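Local coordinates for glycosyltransferase Gtf1 (Streptococcus pneumoniae, PDB 4PQG), which belongs to the GT-B class of glycosyltransferases and is seen here with uridine-5'-diphosphate bound, at residues 265-268 against 269-272. Sequence-based numbering, arbitrary orientation.
Sequences LWNN and YYDY
N267 and Y270 close a type I beta turn that leads from the loop after strand 244-248 into helix 271-275, and an Asx turn overlaps its first half. The closing bond runs from Y270 N to N267 O (2.9 Å). D271 N adds a weak second bond to the same N267 O (3.1 Å), so this oxygen gathers two successive amides at the start of the helix, where Y270 holds the N-cap position.

The Asx turn is made by the N267 side chain. With CG anti to the backbone N (chi1 -177°), the amide reaches forward along the chain, and N267 OD1 accepts from Y269 N at 2.9 Å, the donor tilted 28° off the carbonyl plane. N267 ND2 binds E252 O, which fixes the rotation of the amide from its other end. N267 OD1 also lies 3.6 Å from Y269 CB and approaches the tyrosine ring obliquely.

Y270 turns its ring edge to N267 CB. Its OH meets V248 O and H250 N, tying the turn to the end of strand 244-248, and its side chain lies near the bound NAG.

The W266 indole is buried against helix 288-301 and meets F274 edge-to-face. At the ring edge W266 CD1 lies 3.3 Å from D271 OD1, which is in the indole plane, the carboxylate plane being turned 44° from the indole.

Two waters complete the link. One accepts from W266 N and donates to D271 OD1 (2.9 Å from that oxygen). The other spans the helix start, donating to N268 O and accepting from Y272 N at 3.0 Å.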
ATOM      1  N   LEU A 265       0.346 -22.741 -12.062  1.00 20.77           N
ATOM      2  CA  LEU A 265       0.477 -21.358 -12.469  1.00 20.96           C
ATOM      3  C   LEU A 265       0.575 -20.512 -11.206  1.00 21.52           C
ATOM      4  O   LEU A 265      -0.379 -20.440 -10.442  1.00 20.60           O
ATOM      5  CB  LEU A 265      -0.704 -20.913 -13.354  1.00 19.89           C
ATOM      6  CG  LEU A 265      -0.862 -19.402 -13.658  1.00 19.20           C
ATOM      7  CD1 LEU A 265       0.272 -18.875 -14.543  1.00 19.22           C
ATOM      8  CD2 LEU A 265      -2.207 -19.120 -14.317  1.00 19.26           C
ATOM      9  N   TRP A 266       1.746 -19.907 -10.992  1.00 21.89           N
ATOM     10  CA  TRP A 266       1.986 -18.979  -9.891  1.00 22.37           C
ATOM     11  C   TRP A 266       1.270 -17.677 -10.141  1.00 22.24           C
ATOM     12  O   TRP A 266       0.981 -17.356 -11.289  1.00 22.86           O
ATOM     13  CB  TRP A 266       3.482 -18.674  -9.791  1.00 22.38           C
ATOM     14  CG  TRP A 266       4.386 -19.870  -9.552  1.00 23.28           C
ATOM     15  CD1 TRP A 266       5.467 -20.288 -10.330  1.00 23.82           C
ATOM     16  CD2 TRP A 266       4.324 -20.836  -8.438  1.00 23.41           C
ATOM     17  NE1 TRP A 266       6.048 -21.411  -9.797  1.00 24.49           N
ATOM     18  CE2 TRP A 266       5.418 -21.786  -8.657  1.00 23.43           C
ATOM     19  CE3 TRP A 266       3.496 -21.005  -7.326  1.00 23.50           C
ATOM     20  CZ2 TRP A 266       5.659 -22.845  -7.793  1.00 24.44           C
ATOM     21  CZ3 TRP A 266       3.767 -22.074  -6.445  1.00 24.01           C
ATOM     22  CH2 TRP A 266       4.816 -22.969  -6.682  1.00 24.04           C
ATOM     23  N   ASN A 267       0.984 -16.927  -9.073  1.00 23.08           N
ATOM     24  CA  ASN A 267       0.639 -15.501  -9.140  1.00 23.02           C
ATOM     25  C   ASN A 267       1.791 -14.782  -9.854  1.00 23.05           C
ATOM     26  O   ASN A 267       2.973 -15.027  -9.528  1.00 21.25           O
ATOM     27  CB  ASN A 267       0.492 -14.974  -7.705  1.00 24.16           C
ATOM     28  CG  ASN A 267       0.062 -13.504  -7.610  1.00 26.03           C
ATOM     29  OD1 ASN A 267       0.482 -12.648  -8.380  1.00 25.94           O
ATOM     30  ND2 ASN A 267      -0.741 -13.206  -6.589  1.00 26.41           N
ATOM     31  N   ASN A 268       1.465 -13.903 -10.811  1.00 21.48           N
ATOM     32  CA  ASN A 268       2.510 -13.185 -11.559  1.00 22.49           C
ATOM     33  C   ASN A 268       3.522 -12.455 -10.662  1.00 21.73           C
ATOM     34  O   ASN A 268       4.685 -12.369 -11.000  1.00 22.61           O
ATOM     35  CB  ASN A 268       1.914 -12.173 -12.556  1.00 21.89           C
ATOM     36  CG  ASN A 268       1.090 -12.824 -13.657  1.00 23.16           C
ATOM     37  OD1 ASN A 268       1.167 -14.030 -13.912  1.00 23.30           O
ATOM     38  ND2 ASN A 268       0.304 -12.007 -14.331  1.00 23.08           N
ATOM     39  N   TYR A 269       3.074 -11.918  -9.532  1.00 21.64           N
ATOM     40  CA  TYR A 269       3.987 -11.205  -8.635  1.00 23.83           C
ATOM     41  C   TYR A 269       4.999 -12.110  -7.923  1.00 22.84           C
ATOM     42  O   TYR A 269       5.832 -11.609  -7.175  1.00 21.15           O
ATOM     43  CB  TYR A 269       3.231 -10.390  -7.585  1.00 27.66           C
ATOM     44  CG  TYR A 269       2.288  -9.343  -8.146  1.00 33.96           C
ATOM     45  CD1 TYR A 269       2.643  -8.562  -9.251  1.00 37.84           C
ATOM     46  CD2 TYR A 269       1.052  -9.122  -7.551  1.00 37.09           C
ATOM     47  CE1 TYR A 269       1.773  -7.603  -9.756  1.00 43.78           C
ATOM     48  CE2 TYR A 269       0.179  -8.163  -8.037  1.00 42.44           C
ATOM     49  CZ  TYR A 269       0.542  -7.409  -9.136  1.00 43.74           C
ATOM     50  OH  TYR A 269      -0.340  -6.471  -9.617  1.00 48.81           O
ATOM     51  N   TYR A 270       4.908 -13.427  -8.127  1.00 21.75           N
ATOM     52  CA  TYR A 270       5.823 -14.364  -7.444  1.00 22.04           C
ATOM     53  C   TYR A 270       6.522 -15.350  -8.367  1.00 22.30           C
ATOM     54  O   TYR A 270       7.444 -16.073  -7.940  1.00 21.04           O
ATOM     55  CB  TYR A 270       5.109 -15.074  -6.271  1.00 24.15           C
ATOM     56  CG  TYR A 270       4.819 -14.063  -5.193  1.00 24.79           C
ATOM     57  CD1 TYR A 270       5.868 -13.496  -4.482  1.00 27.60           C
ATOM     58  CD2 TYR A 270       3.530 -13.607  -4.946  1.00 26.70           C
ATOM     59  CE1 TYR A 270       5.644 -12.521  -3.529  1.00 29.77           C
ATOM     60  CE2 TYR A 270       3.293 -12.625  -3.984  1.00 27.62           C
ATOM     61  CZ  TYR A 270       4.363 -12.085  -3.297  1.00 28.66           C
ATOM     62  OH  TYR A 270       4.206 -11.102  -2.343  1.00 31.06           O
ATOM     63  N   ASP A 271       6.091 -15.372  -9.628  1.00 22.38           N
ATOM     64  CA  ASP A 271       6.610 -16.324 -10.588  1.00 23.14           C
ATOM     65  C   ASP A 271       8.131 -16.276 -10.668  1.00 23.08           C
ATOM     66  O   ASP A 271       8.804 -17.328 -10.707  1.00 22.03           O
ATOM     67  CB  ASP A 271       6.017 -16.072 -11.974  1.00 23.94           C
ATOM     68  CG  ASP A 271       6.534 -17.040 -12.993  1.00 24.90           C
ATOM     69  OD1 ASP A 271       6.233 -18.249 -12.853  1.00 24.87           O
ATOM     70  OD2 ASP A 271       7.261 -16.602 -13.915  1.00 25.27           O
ATOM     71  N   TYR A 272       8.673 -15.060 -10.716  1.00 22.53           N
ATOM     72  CA  TYR A 272      10.122 -14.902 -10.805  1.00 22.08           C
ATOM     73  C   TYR A 272      10.811 -15.446  -9.550  1.00 21.44           C
ATOM     74  O   TYR A 272      11.768 -16.228  -9.637  1.00 20.37           O
ATOM     75  CB  TYR A 272      10.540 -13.430 -11.038  1.00 22.10           C
ATOM     76  CG  TYR A 272      12.049 -13.335 -11.153  1.00 23.06           C
ATOM     77  CD1 TYR A 272      12.683 -13.635 -12.355  1.00 22.98           C
ATOM     78  CD2 TYR A 272      12.842 -13.021 -10.042  1.00 23.07           C
ATOM     79  CE1 TYR A 272      14.062 -13.591 -12.470  1.00 24.00           C
ATOM     80  CE2 TYR A 272      14.227 -12.971 -10.148  1.00 24.76           C
ATOM     81  CZ  TYR A 272      14.822 -13.266 -11.364  1.00 24.23           C
ATOM     82  OH  TYR A 272      16.178 -13.229 -11.502  1.00 25.50           O
TER
HETATM   83  O   HOH W   1       3.824 -19.723 -13.327  1.00 23.82           O
HETATM   84  O   HOH W   2       7.373 -12.386 -10.222  1.00 24.12           O